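Local coordinates for protein PlaB phospholipase (Legionella pneumophila, PDB 6ZTI) that probably hydrolyses phospholipids as an alpha/beta-hydrolase-type enzyme, and binds NAD(H), whose tetramer-promoting action controls its activity, at residues 372-377 with 398-403; 364-369 with 408-413; 338-343 with 394-399; 209-214 with 378-383. One frame throughout, in Å; residues are numbered along the deposited sequence.

Interaction 1 of 4, residues 372-377 with 398-403. With SND (thionicotinamide-adenine-dinucleotide), chain J.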
# COMPACT_ATOMS: atom_id res chain seq x y z
N ALA B 372 17.80 14.65 28.73
CA ALA B 372 18.86 15.58 29.08
C ALA B 372 19.63 16.14 27.88
O ALA B 372 20.65 16.80 28.08
CB ALA B 372 19.84 14.90 30.03
N LEU B 373 19.18 15.92 26.65
CA LEU B 373 19.93 16.45 25.52
C LEU B 373 19.95 17.99 25.57
O LEU B 373 18.98 18.61 26.01
CB LEU B 373 19.33 15.98 24.21
CG LEU B 373 19.74 14.59 23.70
CD1 LEU B 373 21.16 14.65 23.21
CD2 LEU B 373 19.65 13.52 24.76
N PRO B 374 21.03 18.63 25.12
CA PRO B 374 21.01 20.10 25.04
C PRO B 374 19.86 20.59 24.19
O PRO B 374 19.56 20.02 23.14
CB PRO B 374 22.37 20.44 24.41
CG PRO B 374 23.25 19.30 24.79
CD PRO B 374 22.34 18.08 24.75
N ALA B 375 19.19 21.66 24.65
CA ALA B 375 18.12 22.27 23.88
C ALA B 375 18.64 22.81 22.55
O ALA B 375 19.63 23.54 22.52
CB ALA B 375 17.49 23.41 24.68
N GLY B 376 17.96 22.46 21.46
CA GLY B 376 18.41 22.83 20.13
C GLY B 376 19.32 21.84 19.46
O GLY B 376 19.85 22.14 18.38
N PHE B 377 19.53 20.65 20.04
CA PHE B 377 20.43 19.67 19.45
C PHE B 377 19.96 19.19 18.08
O PHE B 377 20.78 18.73 17.28
CB PHE B 377 20.56 18.46 20.39
CG PHE B 377 19.40 17.51 20.31
CD1 PHE B 377 18.18 17.81 20.90
CD2 PHE B 377 19.52 16.31 19.61
CE1 PHE B 377 17.10 16.94 20.80
CE2 PHE B 377 18.44 15.44 19.49
CZ PHE B 377 17.25 15.74 20.09
N ASP B 398 27.60 21.85 17.33
CA ASP B 398 28.10 22.86 18.25
C ASP B 398 27.17 23.01 19.45
O ASP B 398 27.64 23.30 20.55
CB ASP B 398 28.28 24.19 17.52
CG ASP B 398 29.40 24.13 16.49
OD1 ASP B 398 30.49 23.61 16.81
OD2 ASP B 398 29.17 24.57 15.35
N ILE B 399 25.87 22.81 19.27
CA ILE B 399 24.96 22.87 20.40
C ILE B 399 25.12 21.63 21.27
O ILE B 399 25.08 21.72 22.51
CB ILE B 399 23.51 23.03 19.89
CG1 ILE B 399 23.31 24.44 19.33
CG2 ILE B 399 22.51 22.70 21.01
CD1 ILE B 399 21.95 24.72 18.72
N MET B 400 25.31 20.47 20.65
CA MET B 400 25.54 19.24 21.40
C MET B 400 26.81 19.33 22.23
O MET B 400 26.80 19.07 23.43
CB MET B 400 25.66 18.06 20.44
CG MET B 400 24.44 17.82 19.62
SD MET B 400 23.89 16.14 19.75
CE MET B 400 23.51 16.10 21.50
N GLU B 401 27.92 19.68 21.59
CA GLU B 401 29.20 19.73 22.28
C GLU B 401 29.15 20.73 23.43
O GLU B 401 29.56 20.42 24.55
CB GLU B 401 30.31 20.09 21.29
CG GLU B 401 31.73 19.84 21.80
CD GLU B 401 32.29 20.98 22.64
OE1 GLU B 401 31.81 22.13 22.52
OE2 GLU B 401 33.23 20.71 23.43
N GLY B 402 28.65 21.94 23.16
CA GLY B 402 28.62 22.96 24.19
C GLY B 402 27.79 22.55 25.39
O GLY B 402 28.12 22.90 26.53
N GLY B 403 26.72 21.81 25.16
CA GLY B 403 25.84 21.43 26.25
C GLY B 403 26.25 20.18 27.00
O GLY B 403 25.94 20.03 28.18
PA SND J . 12.49 18.36 21.15
O1A SND J . 12.16 17.61 22.42
O2A SND J . 11.47 19.31 20.64
O5B SND J . 12.83 17.27 19.99
C5B SND J . 13.23 17.60 18.65
C4B SND J . 13.11 16.31 17.87
O4B SND J . 14.01 15.31 18.40
C3B SND J . 11.74 15.67 17.92
O3B SND J . 11.57 14.89 16.75
C2B SND J . 11.83 14.78 19.15
O2B SND J . 10.87 13.74 19.11
C1B SND J . 13.26 14.26 18.99
N9A SND J . 13.91 13.88 20.24
C8A SND J . 13.85 14.52 21.45
N7A SND J . 14.54 13.94 22.40
C5A SND J . 15.10 12.83 21.78
C6A SND J . 15.95 11.81 22.23
N6A SND J . 16.37 11.71 23.49
N1A SND J . 16.35 10.88 21.34
C2A SND J . 15.92 10.97 20.08
N3A SND J . 15.10 11.87 19.54
C4A SND J . 14.73 12.79 20.44
O3 SND J . 13.86 19.17 21.26
PN SND J . 14.62 19.92 22.44
O1N SND J . 13.63 20.62 23.29
O2N SND J . 15.73 20.68 21.82
O5D SND J . 15.17 18.67 23.26
C5D SND J . 16.23 18.82 24.23
C4D SND J . 16.05 17.77 25.30
O4D SND J . 14.94 18.11 26.16
C3D SND J . 15.76 16.36 24.80
O3D SND J . 16.40 15.45 25.68
C2D SND J . 14.24 16.24 24.96
O2D SND J . 13.84 14.89 25.12
C1D SND J . 14.04 17.03 26.24
N1N SND J . 12.63 17.59 26.35
C2N SND J . 11.88 17.25 27.41
C3N SND J . 10.63 17.81 27.58
C7N SND J . 9.78 17.44 28.74
S7N SND J . 8.32 18.20 29.00
N7N SND J . 10.23 16.50 29.54
C4N SND J . 10.18 18.71 26.63
C5N SND J . 10.96 19.03 25.54
C6N SND J . 12.20 18.46 25.41
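Pro-374 and Phe-377 bound a type II beta turn laid against helix 397-404, with the CA of Pro-374 5.2 Å from the CA of Gly-403 and Phe-377 level with Met-400. The turn closes through its own Phe-377 N to Pro-374 O bond, and no hydrogen bond crosses to the helix. Pro-374 turns its ring onto the helix backbone: CB lies over Ile-399 O, while CG comes to 3.7 Å from the CA of Gly-403, where the absence of a side chain permits so close an approach. Ile-399 straddles the turn with two branches, CG2 at Ala-375 O and CD1 3.3 Å from Gly-376 O. Met-400 is folded at chi2 and chi3, with chi2 (-127°) well off a staggered value. Met-400 CE sits among three side chains, 4.0 Å from Pro-374 CD, near Phe-377 CB, and only 3.2 Å from Leu-373 CD1, a tight approach that suggests some strain. Gly-376, with its positive phi of 90°, occupies the third position of the turn and points its N-H outward to the bound thionicotinamide-adenine-dinucleotide. The helix therefore backs a loop whose other side is a dinucleotide pocket. The site is shared between subunits, since Tyr-205 and Ala-207 of the second subunit also bind this ligand and Arg-333 of that subunit bonds Leu-373 O. Leu-373 N donates to ribose O3D at 3.0 Å, and the nearly straight bond from Gly-376 N to phosphate O2N measures 2.9 Å.

Interaction 2 of 4, residues 364-369 with 408-413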
# COMPACT_ATOMS: atom_id res chain seq x y z
N ALA B 364 21.94 11.51 27.44
CA ALA B 364 22.98 12.43 27.87
C ALA B 364 22.86 12.66 29.37
O ALA B 364 21.94 12.16 30.02
CB ALA B 364 22.88 13.75 27.11
N GLY B 365 23.79 13.43 29.91
CA GLY B 365 23.80 13.72 31.32
C GLY B 365 24.45 12.60 32.10
O GLY B 365 24.78 11.54 31.56
N PRO B 366 24.63 12.82 33.40
CA PRO B 366 25.29 11.79 34.23
C PRO B 366 24.53 10.49 34.28
O PRO B 366 25.14 9.45 34.58
CB PRO B 366 25.33 12.44 35.62
CG PRO B 366 25.08 13.89 35.39
CD PRO B 366 24.20 13.97 34.21
N GLN B 367 23.23 10.50 34.04
CA GLN B 367 22.42 9.30 34.13
C GLN B 367 22.02 8.77 32.76
O GLN B 367 21.18 7.87 32.69
CB GLN B 367 21.17 9.59 34.97
CG GLN B 367 21.45 10.37 36.26
CD GLN B 367 22.47 9.70 37.16
OE1 GLN B 367 22.67 8.49 37.09
NE2 GLN B 367 23.13 10.49 38.00
N TYR B 368 22.62 9.27 31.68
CA TYR B 368 22.23 8.91 30.33
C TYR B 368 20.70 8.89 30.19
O TYR B 368 20.08 7.87 29.89
CB TYR B 368 22.84 7.56 29.94
CG TYR B 368 24.34 7.61 29.74
CD1 TYR B 368 24.88 7.89 28.49
CD2 TYR B 368 25.22 7.39 30.79
CE1 TYR B 368 26.24 7.95 28.29
CE2 TYR B 368 26.59 7.44 30.60
CZ TYR B 368 27.09 7.72 29.34
OH TYR B 368 28.45 7.78 29.14
N SER B 369 20.12 10.06 30.40
CA SER B 369 18.68 10.24 30.25
C SER B 369 18.37 10.73 28.85
O SER B 369 19.11 11.54 28.30
CB SER B 369 18.16 11.25 31.28
OG SER B 369 16.89 11.71 30.91
N LYS B 408 28.43 19.60 34.73
CA LYS B 408 27.24 18.88 35.17
C LYS B 408 26.88 17.76 34.20
O LYS B 408 26.33 16.74 34.61
CB LYS B 408 26.07 19.85 35.34
CG LYS B 408 26.17 20.74 36.58
CD LYS B 408 25.15 21.89 36.50
CE LYS B 408 25.18 22.78 37.73
NZ LYS B 408 24.93 24.22 37.37
N MET B 409 27.20 17.92 32.93
CA MET B 409 26.81 16.92 31.94
C MET B 409 27.89 15.87 31.69
O MET B 409 27.60 14.84 31.06
CB MET B 409 26.42 17.63 30.66
CG MET B 409 25.15 18.47 30.82
SD MET B 409 23.68 17.44 30.67
CE MET B 409 23.69 17.15 28.89
N GLN B 410 29.10 16.09 32.20
CA GLN B 410 30.20 15.13 32.26
C GLN B 410 30.68 14.66 30.89
O GLN B 410 31.52 13.76 30.81
CB GLN B 410 29.83 13.91 33.11
CG GLN B 410 29.33 14.25 34.51
CD GLN B 410 29.21 13.02 35.40
OE1 GLN B 410 29.62 11.92 35.03
NE2 GLN B 410 28.64 13.20 36.58
N GLY B 411 30.19 15.26 29.82
CA GLY B 411 30.58 14.82 28.50
C GLY B 411 29.83 13.61 27.99
O GLY B 411 30.17 13.11 26.92
N ASN B 412 28.81 13.14 28.71
CA ASN B 412 28.16 11.88 28.37
C ASN B 412 27.26 12.02 27.15
O ASN B 412 26.52 13.00 27.00
CB ASN B 412 27.34 11.36 29.54
CG ASN B 412 28.20 10.88 30.70
OD1 ASN B 412 29.43 10.80 30.59
ND2 ASN B 412 27.56 10.54 31.82
N LEU B 413 27.33 11.01 26.28
CA LEU B 413 26.39 10.85 25.19
C LEU B 413 26.23 9.37 24.92
O LEU B 413 27.22 8.64 24.88
CB LEU B 413 26.87 11.55 23.91
CG LEU B 413 25.97 11.35 22.68
CD1 LEU B 413 24.62 11.99 22.90
CD2 LEU B 413 26.65 11.97 21.45
O HOH W 1 25.92 14.89 28.96
O HOH W 2 28.43 9.61 34.89
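Gly-365 O is gripped by two N-H groups that reach it from opposite faces of its carbonyl plane. Tyr-368 N closes the type I turn of residues 365-368, and Asn-412 ND2, from the other segment, lies 3.0 Å from Gly-365 O with an N-H...O angle of 154°. The amide nitrogen stands well above the carbonyl plane, although the oxygen lies close to the plane of the Asn-412 amide. That amide is also stacked on the Tyr-368 ring, their planes 9° apart, and Asn-412 CB makes a CH-pi contact 4.0 Å from the ring centroid. The ring is fixed from beyond the contact as well, because Tyr-368 OH bonds Ser-438 O and His-437 stacks on the ring. The fold here is a tight loop leaving strand 358-364, with Tyr-368 and Ser-369 both facing Ala-364 in a G1 beta bulge; it meets the type I' turn of residues 409-412 that leads into strand 412-419. One water bridges the two backbones: it accepts from Gly-365 N at 2.8 Å and donates to Met-409 O at 2.7 Å and to Asn-412 O. The Pro-366 ring lies against polar atoms, its CG 3.2 Å from Lys-408 O and its CB beside Gln-410 NE2; the apolar contact is Met-409 CE with Ala-364 CB, 3.9 Å apart. Val-330 of the second subunit packs on Pro-366 and Met-409. Across the contact, then, hydrogen bonds from one side-chain amide and a three-bonded water link the two turns.

Interaction 3 of 4, residues 338-343 with 394-399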
# COMPACT_ATOMS: atom_id res chain seq x y z
N ASN B 338 25.47 26.72 12.14
CA ASN B 338 26.55 26.17 12.96
C ASN B 338 27.26 25.09 12.15
O ASN B 338 27.37 25.21 10.93
CB ASN B 338 26.01 25.64 14.29
CG ASN B 338 25.53 26.76 15.21
OD1 ASN B 338 26.20 27.78 15.34
ND2 ASN B 338 24.37 26.58 15.81
N ARG B 339 27.75 24.05 12.82
CA ARG B 339 28.29 22.87 12.17
C ARG B 339 27.47 21.68 12.65
O ARG B 339 27.00 21.66 13.79
CB ARG B 339 29.77 22.70 12.49
CG ARG B 339 30.54 23.99 12.33
CD ARG B 339 31.97 23.86 12.73
NE ARG B 339 32.11 23.45 14.12
CZ ARG B 339 33.26 23.06 14.66
NH1 ARG B 339 34.36 23.03 13.92
NH2 ARG B 339 33.30 22.69 15.93
N TYR B 340 27.27 20.70 11.76
CA TYR B 340 26.28 19.65 11.98
C TYR B 340 26.87 18.26 11.77
O TYR B 340 27.85 18.08 11.04
CB TYR B 340 25.05 19.89 11.06
CG TYR B 340 24.48 21.29 11.22
CD1 TYR B 340 25.03 22.36 10.54
CD2 TYR B 340 23.43 21.55 12.10
CE1 TYR B 340 24.54 23.64 10.70
CE2 TYR B 340 22.95 22.82 12.27
CZ TYR B 340 23.50 23.86 11.56
OH TYR B 340 23.05 25.14 11.70
N SER B 341 26.27 17.27 12.44
CA SER B 341 26.63 15.86 12.33
C SER B 341 25.41 15.08 11.87
O SER B 341 24.28 15.39 12.25
CB SER B 341 27.13 15.31 13.66
OG SER B 341 28.19 16.09 14.19
N MET B 342 25.64 14.06 11.04
CA MET B 342 24.58 13.20 10.55
C MET B 342 24.85 11.78 11.02
O MET B 342 25.99 11.30 10.95
CB MET B 342 24.47 13.27 9.03
CG MET B 342 23.22 12.67 8.49
SD MET B 342 22.85 13.18 6.82
CE MET B 342 23.57 11.82 5.91
N ILE B 343 23.82 11.14 11.54
CA ILE B 343 23.90 9.77 12.00
C ILE B 343 22.95 8.96 11.13
O ILE B 343 21.79 9.33 10.96
CB ILE B 343 23.52 9.63 13.48
CG1 ILE B 343 24.25 10.66 14.33
CG2 ILE B 343 23.81 8.19 13.95
CD1 ILE B 343 23.95 10.53 15.82
N PHE B 394 19.89 14.28 11.97
CA PHE B 394 20.75 15.41 11.64
C PHE B 394 20.77 16.32 12.86
O PHE B 394 19.71 16.78 13.31
CB PHE B 394 20.19 16.12 10.40
CG PHE B 394 21.14 17.10 9.77
CD1 PHE B 394 22.47 16.77 9.56
CD2 PHE B 394 20.68 18.34 9.35
CE1 PHE B 394 23.32 17.67 8.97
CE2 PHE B 394 21.52 19.24 8.76
CZ PHE B 394 22.84 18.91 8.58
N LEU B 395 21.96 16.57 13.39
CA LEU B 395 22.14 17.21 14.68
C LEU B 395 23.06 18.41 14.56
O LEU B 395 23.97 18.44 13.72
CB LEU B 395 22.75 16.25 15.71
CG LEU B 395 22.09 14.88 15.85
CD1 LEU B 395 22.92 14.04 16.82
CD2 LEU B 395 20.65 14.99 16.30
N ASP B 396 22.84 19.38 15.44
CA ASP B 396 23.71 20.54 15.57
C ASP B 396 24.87 20.15 16.47
O ASP B 396 24.70 19.98 17.68
CB ASP B 396 22.93 21.73 16.12
CG ASP B 396 23.72 23.02 16.11
OD1 ASP B 396 24.93 22.98 16.43
OD2 ASP B 396 23.14 24.08 15.80
N TYR B 397 26.05 20.01 15.88
CA TYR B 397 27.18 19.55 16.67
C TYR B 397 27.61 20.58 17.69
O TYR B 397 28.01 20.24 18.81
CB TYR B 397 28.35 19.21 15.76
CG TYR B 397 29.57 18.82 16.55
CD1 TYR B 397 30.47 19.78 16.99
CD2 TYR B 397 29.80 17.49 16.91
CE1 TYR B 397 31.58 19.43 17.73
CE2 TYR B 397 30.91 17.13 17.65
CZ TYR B 397 31.79 18.11 18.07
OH TYR B 397 32.91 17.78 18.80
N ASP B 398 27.60 21.85 17.33
CA ASP B 398 28.10 22.86 18.25
C ASP B 398 27.17 23.01 19.45
O ASP B 398 27.64 23.30 20.55
CB ASP B 398 28.28 24.19 17.52
CG ASP B 398 29.40 24.13 16.49
OD1 ASP B 398 30.49 23.61 16.81
OD2 ASP B 398 29.17 24.57 15.35
N ILE B 399 25.87 22.81 19.27
CA ILE B 399 24.96 22.87 20.40
C ILE B 399 25.12 21.63 21.27
O ILE B 399 25.08 21.72 22.51
CB ILE B 399 23.51 23.03 19.89
CG1 ILE B 399 23.31 24.44 19.33
CG2 ILE B 399 22.51 22.70 21.01
CD1 ILE B 399 21.95 24.72 18.72
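Ser-341 and Leu-395 form the hydrogen-bonded pair of neighbouring antiparallel strands inside the mixed sheet, where strands 340-343 and 394-396 run at 152°. Each backbone N donates to the other's O, Leu-395 N to Ser-341 O at 2.8 Å. Tyr-340 with Asp-396 and Met-342 with Phe-394 are the non-hydrogen-bonded pairs to either side. On the face carrying these four residues, Phe-394 CZ comes 3.5 Å from Tyr-340 CB; the two rings are nearly parallel but slid apart, barely overlapping, and Met-342 SD makes an oblique Met-aromatic contact with the Phe-394 ring. On the other face Ile-343 CD1 meets Leu-395 CD1, while Ser-341 OG, beside Tyr-397, bonds His-448 O. Where the strand ends, helix 397-404 begins, its first turn tied to Arg-339, just before the partner strand, by Tyr-397 N to Arg-339 O at 2.8 Å. Asp-396 is the N-cap. Its chi1 of -173° swings CG, and so the carboxylate, away from the backbone N. Asp-396 OD1 accepts from Ile-399 N at 3.0 Å, and the syn lone pair of Asp-396 OD2 takes Asn-338 ND2 at 2.8 Å. One carboxylate thus caps the helix and holds Asn-338, at the start of the other segment. Asp-398 adds a second acidic grip: Arg-339 offers NE and NH2 to Asp-398 OD1, each at 3.1 Å, with guanidinium and carboxylate planes only 8° apart, while OD2 receives Arg-339 N. Two carboxylates near the helix start would probably interact favourably with its dipole. Farther out, Arg-222 makes a cation-pi contact with Phe-394. Asn-338 is itself positioned by its backbone N donating to Tyr-340 OH at 2.9 Å.

Interaction 4 of 4, residues 209-214 with 378-383. With SND (thionicotinamide-adenine-dinucleotide), chain H.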
# COMPACT_ATOMS: atom_id res chain seq x y z
N ASN B 209 8.75 23.23 1.09
CA ASN B 209 9.79 22.23 1.31
C ASN B 209 11.06 22.90 1.84
O ASN B 209 11.99 23.19 1.08
CB ASN B 209 10.06 21.45 0.04
CG ASN B 209 8.87 20.60 -0.36
OD1 ASN B 209 8.56 19.63 0.32
ND2 ASN B 209 8.17 20.99 -1.41
N SER B 210 11.12 23.00 3.17
CA SER B 210 12.15 23.79 3.84
C SER B 210 13.53 23.15 3.78
O SER B 210 14.51 23.83 4.08
CB SER B 210 11.72 24.03 5.29
OG SER B 210 11.63 22.81 6.01
N TYR B 211 13.65 21.87 3.40
CA TYR B 211 14.96 21.32 3.10
C TYR B 211 15.73 22.20 2.11
O TYR B 211 16.97 22.26 2.16
CB TYR B 211 14.84 19.91 2.53
CG TYR B 211 14.60 18.79 3.52
CD1 TYR B 211 15.20 18.78 4.78
CD2 TYR B 211 13.79 17.72 3.18
CE1 TYR B 211 14.97 17.74 5.66
CE2 TYR B 211 13.55 16.68 4.05
CZ TYR B 211 14.14 16.68 5.28
OH TYR B 211 13.89 15.62 6.11
N THR B 212 15.03 22.91 1.24
CA THR B 212 15.71 23.75 0.26
C THR B 212 16.41 24.95 0.89
O THR B 212 17.09 25.69 0.17
CB THR B 212 14.73 24.21 -0.80
OG1 THR B 212 13.67 24.95 -0.20
CG2 THR B 212 14.16 23.01 -1.53
N GLY B 213 16.23 25.19 2.19
CA GLY B 213 16.97 26.21 2.91
C GLY B 213 17.62 25.72 4.20
O GLY B 213 17.98 26.53 5.06
N GLU B 214 17.81 24.41 4.33
CA GLU B 214 18.23 23.82 5.60
C GLU B 214 19.62 24.29 5.99
O GLU B 214 20.57 24.23 5.19
CB GLU B 214 18.21 22.31 5.50
CG GLU B 214 18.57 21.57 6.75
CD GLU B 214 18.56 20.08 6.51
OE1 GLU B 214 19.26 19.63 5.57
OE2 GLU B 214 17.82 19.36 7.23
N PHE B 378 18.67 19.29 17.77
CA PHE B 378 18.05 18.54 16.68
C PHE B 378 17.75 19.44 15.49
O PHE B 378 17.22 20.54 15.65
CB PHE B 378 16.76 17.91 17.18
CG PHE B 378 15.92 17.28 16.11
CD1 PHE B 378 15.00 18.02 15.39
CD2 PHE B 378 16.00 15.91 15.87
CE1 PHE B 378 14.20 17.43 14.43
CE2 PHE B 378 15.20 15.30 14.91
CZ PHE B 378 14.30 16.07 14.19
N VAL B 379 18.07 18.95 14.30
CA VAL B 379 17.68 19.60 13.06
C VAL B 379 16.63 18.79 12.30
O VAL B 379 15.61 19.33 11.87
CB VAL B 379 18.90 19.88 12.16
CG1 VAL B 379 18.45 20.63 10.90
CG2 VAL B 379 19.96 20.66 12.93
N ASP B 380 16.86 17.49 12.11
CA ASP B 380 15.99 16.70 11.25
C ASP B 380 16.06 15.21 11.60
O ASP B 380 17.04 14.72 12.15
CB ASP B 380 16.37 16.88 9.77
CG ASP B 380 15.41 16.19 8.83
OD1 ASP B 380 14.21 16.55 8.84
OD2 ASP B 380 15.85 15.29 8.07
N ARG B 381 15.01 14.50 11.22
CA ARG B 381 15.06 13.04 11.18
C ARG B 381 14.27 12.56 9.97
O ARG B 381 13.28 13.16 9.58
CB ARG B 381 14.51 12.40 12.46
CG ARG B 381 13.05 12.66 12.70
CD ARG B 381 12.65 12.32 14.13
NE ARG B 381 11.22 12.09 14.28
CZ ARG B 381 10.65 11.75 15.44
NH1 ARG B 381 11.38 11.60 16.53
NH2 ARG B 381 9.35 11.53 15.51
N GLN B 382 14.73 11.45 9.41
CA GLN B 382 14.08 10.85 8.25
C GLN B 382 14.22 9.35 8.38
O GLN B 382 15.25 8.86 8.85
CB GLN B 382 14.72 11.34 6.93
CG GLN B 382 13.74 11.58 5.79
CD GLN B 382 14.39 12.02 4.46
OE1 GLN B 382 15.10 11.26 3.81
NE2 GLN B 382 14.10 13.26 4.05
N ARG B 383 13.18 8.62 8.00
CA ARG B 383 13.23 7.17 7.97
C ARG B 383 13.05 6.73 6.53
O ARG B 383 12.13 7.19 5.84
CB ARG B 383 12.18 6.51 8.86
CG ARG B 383 12.48 5.03 9.09
CD ARG B 383 11.49 4.37 10.05
NE ARG B 383 10.16 4.25 9.46
CZ ARG B 383 9.13 3.67 10.07
NH1 ARG B 383 9.28 3.15 11.28
NH2 ARG B 383 7.95 3.60 9.46
PA SND H . 5.29 16.36 6.20
O1A SND H . 4.92 15.56 7.41
O2A SND H . 5.83 17.75 6.40
O5B SND H . 4.07 16.53 5.16
C5B SND H . 3.21 15.41 4.95
C4B SND H . 2.50 15.61 3.63
O4B SND H . 1.80 16.88 3.65
C3B SND H . 3.43 15.65 2.42
O3B SND H . 2.82 14.96 1.34
C2B SND H . 3.54 17.15 2.13
O2B SND H . 3.84 17.42 0.77
C1B SND H . 2.13 17.61 2.49
N9A SND H . 2.03 19.03 2.80
C8A SND H . 2.45 19.66 3.94
N7A SND H . 2.34 20.96 3.91
C5A SND H . 1.81 21.21 2.65
C6A SND H . 1.52 22.41 1.97
N6A SND H . 1.64 23.62 2.52
N1A SND H . 1.05 22.31 0.71
C2A SND H . 0.88 21.10 0.18
N3A SND H . 1.11 19.90 0.73
C4A SND H . 1.60 20.03 1.96
O3 SND H . 6.37 15.55 5.37
PN SND H . 7.11 15.77 3.97
O1N SND H . 6.98 17.20 3.61
O2N SND H . 6.62 14.74 3.03
O5D SND H . 8.62 15.43 4.39
C5D SND H . 9.12 14.08 4.30
C4D SND H . 10.03 13.77 5.47
O4D SND H . 11.07 14.78 5.58
C3D SND H . 9.37 13.74 6.85
O3D SND H . 10.09 12.81 7.66
C2D SND H . 9.54 15.18 7.32
O2D SND H . 9.47 15.35 8.73
C1D SND H . 10.95 15.45 6.80
N1N SND H . 11.12 16.96 6.54
C2N SND H . 10.67 17.40 5.36
C3N SND H . 10.87 18.72 4.99
C7N SND H . 10.51 19.18 3.62
S7N SND H . 11.53 20.16 2.76
N7N SND H . 9.37 18.74 3.13
C4N SND H . 11.53 19.56 5.87
C5N SND H . 11.96 19.08 7.10
C6N SND H . 11.74 17.76 7.42
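Tyr-211, on a short 3-10 turn, reaches across to strand 378-383 to build one wall of a dinucleotide site. The strand carries a classic beta bulge, Val-379 and Asp-380 both facing Phe-394. Hydrogen bonds converge on the hydroxyl: Tyr-211 OH donates to Asp-380 OD2 at 2.8 Å, on the syn side, and Gln-382 NE2 donates to Tyr-211 OH at 3.1 Å, tilted from its own amide plane. The carboxylate stands at the ring edge with the two planes 85° apart. Gln-382 NE2 is also bonded to Ala-137 O. One face of the Tyr-211 ring is covered by the ligand's thionicotinamide ring, whose C4N is 3.7 Å above the tyrosine plane and over its centre. Salt bridges from Arg-222 reach both Asp-380 OD2 and Glu-214 OE1. Glu-214 OE2 and Asp-380 OD2 are 4.6 Å apart, a separation of like charges that the arginine probably makes tolerable. Arg-381 NE forms a salt bridge to O2A of another bound dinucleotide, and its NH2 bonds Val-208 O of the second subunit. The thioamide sulfur is modelled too close to the backbone of residues 209-211, so the detail of that group is uncertain. Asp-380 OD1 meets ligand C6N at 3.1 Å, where a cationic nicotinamide-type ring would probably be favoured.

How the interactions relate
Interactions 3 and 4 are buried and lie nearer the middle of the chain, whereas interactions 1 and 2 are partly buried and farther out. Interactions 1, 2 and 4 reach the second subunit; interaction 3 does not. Helix 397-404 joins interactions 1 and 3, which share Asp-398 and Ile-399: its start is fixed by polar bonds in interaction 3, its side by apolar packing in interaction 1. Strands 378-383 and 390-396 are sheet neighbours, so interactions 3 and 4 meet through Phe-394 and Val-379. Interaction 2 relies on an amide and waters and abuts interaction 1 at Met-409 CE and Ala-372 O. Dinucleotides border interactions 1 and 4, met by backbone N-H groups in one and by a tyrosine face and an asparagine in the other.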